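Local coordinates for protein lysine-specific demethylase REF6 (Arabidopsis thaliana, PDB 6A58) that removes methyl groups from tri- and dimethylated lysine on histone H3, activating genes, and binds DNA through its C2H2 zinc fingers, at residues S92-E95 with H96-H100. Sequence-based numbering, arbitrary orientation.
Sequences SRTE and HIRVH. With ZN (zinc ion), chain D.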
loop_
_atom_site.group_PDB
_atom_site.type_symbol
_atom_site.label_atom_id
_atom_site.label_comp_id
_atom_site.label_asym_id
_atom_site.label_seq_id
_atom_site.Cartn_x
_atom_site.Cartn_y
_atom_site.Cartn_z
ATOM N N SER A 92 5.002 4.267 -4.678
ATOM C CA SER A 92 6.120 4.326 -3.732
ATOM C C SER A 92 7.448 4.016 -4.420
ATOM O O SER A 92 8.458 4.680 -4.156
ATOM C CB SER A 92 5.905 3.346 -2.575
ATOM O OG SER A 92 4.710 3.636 -1.874
ATOM N N ARG A 93 7.448 3.009 -5.292
ATOM C CA ARG A 93 8.650 2.669 -6.061
ATOM C C ARG A 93 9.022 3.808 -7.005
ATOM O O ARG A 93 10.189 4.186 -7.083
ATOM C CB ARG A 93 8.470 1.371 -6.857
ATOM C CG ARG A 93 9.651 1.053 -7.768
ATOM C CD ARG A 93 9.622 -0.360 -8.312
ATOM N NE ARG A 93 8.511 -0.587 -9.235
ATOM C CZ ARG A 93 8.310 -1.712 -9.924
ATOM N NH1 ARG A 93 9.141 -2.747 -9.809
ATOM N NH2 ARG A 93 7.256 -1.812 -10.734
ATOM N N THR A 94 8.037 4.338 -7.728
ATOM C CA THR A 94 8.272 5.450 -8.659
ATOM C C THR A 94 8.860 6.678 -7.952
ATOM O O THR A 94 9.818 7.280 -8.445
ATOM C CB THR A 94 6.983 5.824 -9.419
ATOM O OG1 THR A 94 6.567 4.705 -10.211
ATOM C CG2 THR A 94 7.201 7.028 -10.332
ATOM N N GLU A 95 8.289 7.041 -6.806
ATOM C CA GLU A 95 8.834 8.129 -5.985
ATOM C C GLU A 95 10.279 7.844 -5.570
ATOM O O GLU A 95 11.140 8.717 -5.679
ATOM C CB GLU A 95 7.957 8.393 -4.755
ATOM C CG GLU A 95 6.686 9.167 -5.081
ATOM C CD GLU A 95 5.892 9.591 -3.854
ATOM O OE1 GLU A 95 6.241 9.198 -2.719
ATOM O OE2 GLU A 95 4.904 10.329 -4.033
ATOM N N HIS A 96 10.538 6.618 -5.118
ATOM C CA HIS A 96 11.892 6.209 -4.728
ATOM C C HIS A 96 12.929 6.332 -5.846
ATOM O O HIS A 96 14.052 6.782 -5.597
ATOM C CB HIS A 96 11.909 4.777 -4.196
ATOM C CG HIS A 96 13.285 4.197 -4.102
ATOM N ND1 HIS A 96 14.157 4.519 -3.085
ATOM C CD2 HIS A 96 13.947 3.335 -4.910
ATOM C CE1 HIS A 96 15.294 3.872 -3.267
ATOM N NE2 HIS A 96 15.193 3.148 -4.366
ATOM N N ILE A 97 12.563 5.935 -7.064
ATOM C CA ILE A 97 13.491 5.981 -8.207
ATOM C C ILE A 97 14.010 7.408 -8.451
ATOM O O ILE A 97 15.150 7.591 -8.889
ATOM C CB ILE A 97 12.858 5.377 -9.487
ATOM C CG1 ILE A 97 12.638 3.870 -9.310
ATOM C CG2 ILE A 97 13.743 5.602 -10.709
ATOM C CD1 ILE A 97 11.616 3.277 -10.256
ATOM N N ARG A 98 13.198 8.415 -8.130
ATOM C CA ARG A 98 13.628 9.813 -8.241
ATOM C C ARG A 98 14.846 10.144 -7.369
ATOM O O ARG A 98 15.597 11.062 -7.697
ATOM C CB ARG A 98 12.483 10.777 -7.918
ATOM C CG ARG A 98 11.304 10.693 -8.877
ATOM C CD ARG A 98 10.132 11.505 -8.365
ATOM N NE ARG A 98 8.907 11.169 -9.084
ATOM C CZ ARG A 98 7.668 11.396 -8.637
ATOM N NH1 ARG A 98 7.451 11.984 -7.463
ATOM N NH2 ARG A 98 6.629 11.028 -9.383
ATOM N N VAL A 99 15.040 9.407 -6.273
ATOM C CA VAL A 99 16.235 9.573 -5.428
ATOM C C VAL A 99 17.490 9.260 -6.246
ATOM O O VAL A 99 18.490 9.968 -6.138
ATOM C CB VAL A 99 16.189 8.689 -4.154
ATOM C CG1 VAL A 99 17.468 8.827 -3.334
ATOM C CG2 VAL A 99 14.976 9.043 -3.300
ATOM N N HIS A 100 17.421 8.213 -7.066
ATOM C CA HIS A 100 18.534 7.819 -7.929
ATOM C C HIS A 100 18.737 8.762 -9.109
ATOM O O HIS A 100 19.876 9.060 -9.467
ATOM C CB HIS A 100 18.328 6.413 -8.487
ATOM C CG HIS A 100 18.234 5.343 -7.445
ATOM N ND1 HIS A 100 19.177 5.181 -6.454
ATOM C CD2 HIS A 100 17.327 4.353 -7.268
ATOM C CE1 HIS A 100 18.841 4.156 -5.693
ATOM N NE2 HIS A 100 17.728 3.630 -6.171
HETATM ZN ZN ZN D . 16.507 2.056 -5.590
HETATM O O HOH W 1 5.026 12.366 -5.982
#
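The guanidinium of Arg98 lies over the backbone of Glu95, whose CA sits 4.1 Å above one face, offset toward the rim, while a water lies in plane at the edge. That water accepts from Arg98 NH1 (2.9 Å) and donates to Glu95 OE2 (2.8 Å), bridging two groups whose planes are 47° apart. Glu95 OE2 is 4.6 Å from Arg98 NH1 and well out of the guanidinium plane; no N-H points at the oxygen, so any direct attraction is probably electrostatic only. Arg98 is extended from CG to NE, with CG beside its own backbone N (chi1 -63°), which carries the chain back along the helix; NH1 also bonds Arg118 O, beyond the linker to the next finger. With an alanine in its place, the Glu95 carboxylate would probably lose its water-bridged counter-charge and Arg118 O this donor. On another side, Ile97 CD1 packs alongside Arg93 CG at 3.9 Å, and Ile97 N bonds Arg93 O (2.9 Å). With CG anti to the backbone N (chi1 166°), His96 directs NE2 to zinc at 2.1 Å, as does His100 NE2. Cys78 and Cys83, from the beta-hairpin side, complete the Cys2His2 site of a classical zinc finger, here the third.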